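Long-range contacts in PA1221 (Pseudomonas aeruginosa, PDB 4DG8), which combines an AMP-binding domain of the ANL superfamily with a phosphopantetheine attachment (carrier protein) domain in a single chain: residues D67-H72 / L95-S100; G77-V82 / G101-Y106; R126-C131 / L141-V146. All coordinates share one frame; numbering follows the deposited sequence.

Contact 1 of 3, residues D67-H72 / L95-S100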
# COMPACT_ATOMS: atom_id res chain seq x y z
N ASP A 67 15.46 5.60 -21.94
CA ASP A 67 15.73 5.68 -23.36
C ASP A 67 15.14 4.46 -24.05
O ASP A 67 14.47 4.57 -25.10
CB ASP A 67 17.23 5.75 -23.63
CG ASP A 67 17.83 7.08 -23.29
OD1 ASP A 67 17.07 8.06 -23.23
OD2 ASP A 67 19.07 7.13 -23.09
N TYR A 68 15.37 3.30 -23.46
CA TYR A 68 14.74 2.07 -23.98
C TYR A 68 13.17 2.10 -23.97
O TYR A 68 12.48 1.80 -24.98
CB TYR A 68 15.31 0.86 -23.23
CG TYR A 68 14.56 -0.43 -23.47
CD1 TYR A 68 14.95 -1.31 -24.47
CD2 TYR A 68 13.47 -0.77 -22.68
CE1 TYR A 68 14.27 -2.49 -24.69
CE2 TYR A 68 12.78 -1.94 -22.88
CZ TYR A 68 13.18 -2.80 -23.88
OH TYR A 68 12.47 -3.97 -24.08
N LEU A 69 12.61 2.49 -22.83
CA LEU A 69 11.16 2.55 -22.69
C LEU A 69 10.54 3.50 -23.73
O LEU A 69 9.52 3.20 -24.34
CB LEU A 69 10.76 3.00 -21.28
CG LEU A 69 11.25 2.13 -20.12
CD1 LEU A 69 10.66 2.65 -18.80
CD2 LEU A 69 10.86 0.67 -20.36
N LEU A 70 11.16 4.66 -23.90
CA LEU A 70 10.65 5.64 -24.84
C LEU A 70 10.79 5.13 -26.26
O LEU A 70 9.95 5.44 -27.11
CB LEU A 70 11.35 6.98 -24.68
CG LEU A 70 10.86 7.69 -23.42
CD1 LEU A 70 11.69 8.92 -23.08
CD2 LEU A 70 9.37 8.01 -23.52
N GLU A 71 11.84 4.36 -26.52
CA GLU A 71 11.98 3.77 -27.85
C GLU A 71 10.80 2.84 -28.16
O GLU A 71 10.27 2.87 -29.27
CB GLU A 71 13.30 3.02 -28.02
CG GLU A 71 13.34 2.24 -29.32
CD GLU A 71 14.69 1.63 -29.62
OE1 GLU A 71 15.30 1.02 -28.71
OE2 GLU A 71 15.15 1.76 -30.79
N HIS A 72 10.38 2.03 -27.20
CA HIS A 72 9.20 1.19 -27.40
C HIS A 72 7.87 1.97 -27.28
O HIS A 72 6.93 1.71 -28.02
CB HIS A 72 9.17 0.01 -26.42
CG HIS A 72 10.30 -0.95 -26.61
ND1 HIS A 72 11.59 -0.55 -26.86
CD2 HIS A 72 10.33 -2.31 -26.55
CE1 HIS A 72 12.37 -1.61 -26.96
NE2 HIS A 72 11.63 -2.69 -26.78
N LEU A 95 11.89 4.52 -11.48
CA LEU A 95 12.23 5.88 -11.89
C LEU A 95 12.22 6.02 -13.42
O LEU A 95 11.81 7.05 -13.94
CB LEU A 95 13.58 6.33 -11.30
CG LEU A 95 14.07 7.75 -11.63
CD1 LEU A 95 13.04 8.80 -11.15
CD2 LEU A 95 15.45 8.01 -11.01
N ALA A 96 12.70 5.00 -14.13
CA ALA A 96 12.78 5.09 -15.59
C ALA A 96 11.36 5.14 -16.20
O ALA A 96 11.09 5.88 -17.17
CB ALA A 96 13.57 3.92 -16.15
N ILE A 97 10.46 4.37 -15.60
CA ILE A 97 9.06 4.38 -15.99
C ILE A 97 8.50 5.78 -15.79
O ILE A 97 7.94 6.36 -16.71
CB ILE A 97 8.22 3.33 -15.24
CG1 ILE A 97 8.49 1.94 -15.83
CG2 ILE A 97 6.72 3.63 -15.40
CD1 ILE A 97 8.27 0.78 -14.85
N LEU A 98 8.69 6.35 -14.59
CA LEU A 98 8.17 7.70 -14.37
C LEU A 98 8.76 8.77 -15.30
O LEU A 98 8.03 9.64 -15.80
CB LEU A 98 8.36 8.12 -12.91
CG LEU A 98 7.65 7.21 -11.90
CD1 LEU A 98 7.78 7.86 -10.54
CD2 LEU A 98 6.19 7.00 -12.28
N LEU A 99 10.07 8.69 -15.52
CA LEU A 99 10.78 9.58 -16.44
C LEU A 99 10.22 9.55 -17.84
O LEU A 99 10.30 10.54 -18.58
CB LEU A 99 12.25 9.17 -16.52
CG LEU A 99 13.20 9.61 -15.39
CD1 LEU A 99 14.58 8.90 -15.49
CD2 LEU A 99 13.37 11.13 -15.42
N SER A 100 9.70 8.38 -18.23
CA SER A 100 9.13 8.18 -19.57
C SER A 100 7.68 8.67 -19.73
O SER A 100 7.11 8.57 -20.82
CB SER A 100 9.21 6.70 -19.94
OG SER A 100 10.53 6.22 -19.76

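Contact 2 of 3, residues G77-V82 / G101-Y106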
# COMPACT_ATOMS: atom_id res chain seq x y z
N GLY A 77 1.99 7.91 -21.03
CA GLY A 77 0.70 7.41 -20.58
C GLY A 77 0.45 5.92 -20.63
O GLY A 77 -0.68 5.45 -20.42
N VAL A 78 1.50 5.13 -20.87
CA VAL A 78 1.29 3.68 -20.86
C VAL A 78 1.62 3.04 -19.52
O VAL A 78 2.47 3.52 -18.77
CB VAL A 78 2.03 2.94 -22.01
CG1 VAL A 78 1.84 3.70 -23.31
CG2 VAL A 78 3.50 2.76 -21.69
N CYS A 79 0.87 1.98 -19.21
CA CYS A 79 1.13 1.14 -18.05
C CYS A 79 2.28 0.14 -18.31
O CYS A 79 2.29 -0.57 -19.31
CB CYS A 79 -0.14 0.37 -17.63
SG CYS A 79 0.10 -0.66 -16.17
N LEU A 80 3.23 0.10 -17.38
CA LEU A 80 4.37 -0.80 -17.50
C LEU A 80 4.55 -1.60 -16.22
O LEU A 80 4.52 -1.03 -15.11
CB LEU A 80 5.63 -0.01 -17.83
CG LEU A 80 5.66 0.69 -19.19
CD1 LEU A 80 6.90 1.59 -19.28
CD2 LEU A 80 5.64 -0.33 -20.31
N GLY A 81 4.76 -2.90 -16.38
CA GLY A 81 4.85 -3.81 -15.25
C GLY A 81 6.26 -3.95 -14.71
O GLY A 81 7.23 -3.79 -15.44
N VAL A 82 6.36 -4.26 -13.42
CA VAL A 82 7.64 -4.55 -12.79
C VAL A 82 7.51 -5.80 -11.95
O VAL A 82 6.60 -5.90 -11.13
CB VAL A 82 8.09 -3.40 -11.89
CG1 VAL A 82 9.40 -3.76 -11.15
CG2 VAL A 82 8.27 -2.14 -12.71
N GLY A 101 7.08 9.18 -18.66
CA GLY A 101 5.70 9.61 -18.70
C GLY A 101 4.77 8.41 -18.53
O GLY A 101 3.54 8.52 -18.63
N HIS A 102 5.35 7.26 -18.24
CA HIS A 102 4.55 6.06 -18.06
C HIS A 102 4.28 5.81 -16.58
O HIS A 102 4.81 6.51 -15.71
CB HIS A 102 5.26 4.88 -18.74
CG HIS A 102 5.50 5.10 -20.20
ND1 HIS A 102 4.61 5.78 -21.00
CD2 HIS A 102 6.54 4.76 -20.99
CE1 HIS A 102 5.08 5.83 -22.23
NE2 HIS A 102 6.25 5.22 -22.26
N HIS A 103 3.46 4.80 -16.28
CA HIS A 103 3.12 4.47 -14.90
C HIS A 103 3.38 3.01 -14.61
O HIS A 103 3.25 2.15 -15.48
CB HIS A 103 1.66 4.85 -14.53
CG HIS A 103 0.63 4.45 -15.55
ND1 HIS A 103 0.31 5.23 -16.64
CD2 HIS A 103 -0.21 3.38 -15.60
CE1 HIS A 103 -0.65 4.65 -17.34
NE2 HIS A 103 -0.99 3.52 -16.73
N TYR A 104 3.73 2.71 -13.36
CA TYR A 104 4.16 1.37 -13.02
C TYR A 104 3.08 0.56 -12.33
O TYR A 104 2.18 1.09 -11.68
CB TYR A 104 5.48 1.34 -12.22
CG TYR A 104 5.50 2.05 -10.88
CD1 TYR A 104 4.96 1.46 -9.73
CD2 TYR A 104 6.14 3.30 -10.74
CE1 TYR A 104 5.02 2.10 -8.47
CE2 TYR A 104 6.20 3.95 -9.48
CZ TYR A 104 5.64 3.35 -8.36
OH TYR A 104 5.69 3.98 -7.12
N LEU A 105 3.18 -0.75 -12.53
CA LEU A 105 2.28 -1.72 -11.91
C LEU A 105 3.08 -2.91 -11.42
O LEU A 105 3.88 -3.48 -12.18
CB LEU A 105 1.30 -2.20 -12.98
CG LEU A 105 0.47 -3.43 -12.66
CD1 LEU A 105 -0.48 -3.15 -11.49
CD2 LEU A 105 -0.28 -3.87 -13.91
N TYR A 106 2.88 -3.31 -10.17
CA TYR A 106 3.52 -4.55 -9.72
C TYR A 106 2.87 -5.80 -10.32
O TYR A 106 1.65 -5.95 -10.32
CB TYR A 106 3.60 -4.69 -8.19
CG TYR A 106 4.60 -5.78 -7.84
CD1 TYR A 106 5.94 -5.66 -8.24
CD2 TYR A 106 4.22 -6.94 -7.17
CE1 TYR A 106 6.87 -6.65 -7.98
CE2 TYR A 106 5.16 -7.95 -6.89
CZ TYR A 106 6.48 -7.79 -7.31
OH TYR A 106 7.43 -8.75 -7.05

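Contact 3 of 3, residues R126-C131 / L141-V146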
# COMPACT_ATOMS: atom_id res chain seq x y z
N ARG A 126 1.47 -2.94 -21.07
CA ARG A 126 2.03 -3.26 -22.38
C ARG A 126 3.23 -4.20 -22.31
O ARG A 126 3.51 -4.94 -23.24
CB ARG A 126 2.41 -1.99 -23.14
CG ARG A 126 1.31 -0.91 -23.17
CD ARG A 126 0.14 -1.28 -24.07
NE ARG A 126 0.52 -1.26 -25.49
CZ ARG A 126 0.66 -0.16 -26.21
NH1 ARG A 126 0.45 1.04 -25.67
NH2 ARG A 126 1.01 -0.25 -27.49
N LEU A 127 3.99 -4.10 -21.23
CA LEU A 127 5.26 -4.78 -21.12
C LEU A 127 5.60 -4.95 -19.64
O LEU A 127 5.27 -4.08 -18.82
CB LEU A 127 6.33 -3.95 -21.84
CG LEU A 127 7.77 -4.44 -21.73
CD1 LEU A 127 7.86 -5.86 -22.26
CD2 LEU A 127 8.72 -3.52 -22.50
N ILE A 128 6.28 -6.03 -19.30
CA ILE A 128 6.66 -6.24 -17.91
C ILE A 128 8.18 -6.32 -17.80
O ILE A 128 8.82 -7.14 -18.47
CB ILE A 128 6.03 -7.53 -17.33
CG1 ILE A 128 4.50 -7.44 -17.32
CG2 ILE A 128 6.58 -7.80 -15.91
CD1 ILE A 128 3.82 -8.77 -17.02
N LEU A 129 8.75 -5.48 -16.94
CA LEU A 129 10.20 -5.47 -16.77
C LEU A 129 10.56 -6.49 -15.71
O LEU A 129 10.26 -6.31 -14.55
CB LEU A 129 10.65 -4.08 -16.31
CG LEU A 129 10.41 -2.97 -17.34
CD1 LEU A 129 10.86 -1.63 -16.78
CD2 LEU A 129 11.16 -3.32 -18.63
N ASP A 130 11.24 -7.56 -16.12
CA ASP A 130 11.53 -8.65 -15.20
C ASP A 130 12.86 -8.39 -14.54
O ASP A 130 13.89 -8.38 -15.20
CB ASP A 130 11.59 -9.98 -15.97
CG ASP A 130 11.77 -11.19 -15.05
OD1 ASP A 130 12.15 -11.01 -13.88
OD2 ASP A 130 11.54 -12.32 -15.50
N CYS A 131 12.84 -8.13 -13.23
CA CYS A 131 14.08 -7.84 -12.50
C CYS A 131 14.64 -9.02 -11.74
O CYS A 131 15.66 -8.87 -11.07
CB CYS A 131 13.90 -6.66 -11.53
SG CYS A 131 13.50 -5.12 -12.33
N LEU A 141 3.03 -13.85 -21.04
CA LEU A 141 2.92 -12.44 -20.68
C LEU A 141 4.11 -11.69 -21.28
O LEU A 141 5.17 -12.28 -21.49
CB LEU A 141 2.89 -12.26 -19.17
CG LEU A 141 1.72 -12.90 -18.41
CD1 LEU A 141 2.04 -13.04 -16.93
CD2 LEU A 141 0.42 -12.13 -18.62
N PRO A 142 3.93 -10.40 -21.57
CA PRO A 142 4.97 -9.64 -22.30
C PRO A 142 6.10 -9.17 -21.37
O PRO A 142 6.07 -8.04 -20.91
CB PRO A 142 4.20 -8.45 -22.90
CG PRO A 142 3.02 -8.26 -21.98
CD PRO A 142 2.69 -9.61 -21.36
N CYS A 143 7.06 -10.05 -21.11
CA CYS A 143 8.17 -9.79 -20.18
C CYS A 143 9.48 -9.61 -20.91
O CYS A 143 9.73 -10.27 -21.91
CB CYS A 143 8.38 -10.97 -19.24
SG CYS A 143 7.29 -11.05 -17.83
N VAL A 144 10.33 -8.73 -20.38
CA VAL A 144 11.70 -8.62 -20.85
C VAL A 144 12.66 -8.66 -19.67
O VAL A 144 12.36 -8.12 -18.61
CB VAL A 144 11.92 -7.32 -21.66
CG1 VAL A 144 11.03 -7.32 -22.88
CG2 VAL A 144 11.67 -6.08 -20.80
N PRO A 145 13.81 -9.34 -19.85
CA PRO A 145 14.82 -9.41 -18.78
C PRO A 145 15.47 -8.05 -18.63
O PRO A 145 16.00 -7.50 -19.60
CB PRO A 145 15.83 -10.42 -19.33
CG PRO A 145 15.71 -10.29 -20.83
CD PRO A 145 14.28 -9.93 -21.12
N VAL A 146 15.51 -7.52 -17.42
CA VAL A 146 15.91 -6.13 -17.27
C VAL A 146 17.43 -5.97 -17.37
O VAL A 146 17.91 -4.91 -17.74
CB VAL A 146 15.35 -5.50 -15.97
CG1 VAL A 146 16.24 -5.83 -14.78
CG2 VAL A 146 15.20 -4.00 -16.15

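Contact 1 of 3, residues D67-H72 / L95-S100
Leu69 lays its CD1 methyl over the last turn of helix 88-99, 3.6 Å from both Ala96 O and Ile97 N. This is helix-to-helix packing within the AMP-binding domain: the C-terminal end of helix 55-72 rests against that of helix 88-99, and both pack on one face of the parallel part of a mixed sheet. CG of Leu69 stands anti to the carbonyl carbon (chi1 -59°), and the branch beyond it brings CD1 to the neighbouring helix, where it also meets Ile97 CG1 at 3.7 Å and, more loosely, Ala96 CB. Leu69 and Ile97 both continue onto Leu80 of strand 79-83, so the helix pair and the sheet close over the same leucine.

Leu70 takes the other side of the contact. Its CB starts off obliquely, but CD2 bends back to lie 3.8 Å from Ser100 CB and close to Ser100 O. Ser100 is therefore bracketed by two leucines, with its OG 3.6 Å from Leu69 CB. That buried hydroxyl is satisfied by polar partners of the helices themselves: it bonds to Ser66 OG of helix 55-72 and donates to Ala96 O. The Ala96 carbonyl is gripped twice, by Ser100 OG at 2.7 Å and by Ser100 N at 3.1 Å, the two donors arriving from opposite faces of its plane.

Contact 2 of 3, residues G77-V82 / G101-Y106
Parallel strand pairing joins strand 79-83 to strand 103-106, the two strands of a right-handed beta-alpha-beta crossover made through helix 88-99. In the register Cys79 faces His103, Leu80 Tyr104, Gly81 Leu105 and Val82 Tyr106. Backbone bonds alternate between the strands, from His103 N to Val78 O, through Leu80 N to His103 O at 2.8 Å and Leu105 N to Leu80 O, to Val82 N on Leu105 O.

Before the strands pair, Gly101 ends helix 88-99 in a Schellman motif, and its O accepts from Gly77 N at 2.9 Å. At the backbone angles of both glycines a CB would jam against the preceding carbonyl O. His102 then turns its ring against Val78: CG2 of the valine sits 3.3 Å from the ring centroid, over the face, a CH-pi contact. Val78 N bonds to His102 ND1 at 3.2 Å, well out of the ring plane (38°), while His102 NE2 bonds to Tyr73 O. The ring is thus held at both nitrogens.

His103 shares one face of the sheet with Cys79 and Leu105. Its CG stands between the backbone N and the carbonyl carbon (chi1 46°), and the ring spreads over Val78 O and Cys79 CA, with Gly77 O 3.2 Å from CE1. Cys79 SG packs on Leu105 CB at 3.7 Å.

Leu80 and Val82 meet Ile97 of helix 88-99; strands 125-130 and 166-172 flank the pair.

Contact 3 of 3, residues R126-C131 / L141-V146
Ile128 and Cys143 lead a parallel strand pairing whose backbone bonds run alternately: Ile128 N to Pro142 O, Val144 N to Ile128 O, Asp130 N to Val144 O at 2.8 Å, and Val146 N to Asp130 O. Pro142, centre of an inverse gamma turn, also sets CB and CG 3.6 Å from Arg126 O.

Apolar contacts divide between the two faces. On one, Val144 spreads its methyls over two leucines: CG1 meets Leu127 CD1 and CG2 meets Leu129 CD2, each at 3.5 Å. Leu127 crosses the valine at about a right angle, whereas Leu129 lies beside it. On the other, Cys143 SG rests 3.8 Å from Ile128 CB. Farther on, Val146 CG1 touches Cys131 SG at 3.7 Å.

Of the other polar atoms, Asp130 OD1 bonds to Ser132 OG, and the backbone O of Cys131 accepts from Arg147 NH1.

Strand 143-145 is an outermost strand of the mixed sheet, partly exposed, and the arrangement is that of a parallel edge strand added to the sheet of an alpha/beta domain, with helices 88-99 and 113-123 on its two faces.

In the fold
Contacts 2 and 3 share one sheet, in which strand 79-83 lies between 103-106 and 125-130; Gly81 joins them by probable hydrogen bonds, its O 2.7 Å from Leu129 N and its N 2.8 Å from Leu127 O. Contact 1 belongs to the helical layer above, its centre about 10 Å from that of contact 2 and about 13 Å from that of contact 3. Ile97 serves all three: its CD1 packs 3.6 Å from Val82 CG2 and 4.0 Å from Leu129 CD1. Bound adenosine monophosphate is well separated from this corner, though the side chain of Tyr106, at the end of contact 2, lies about 13 Å from it.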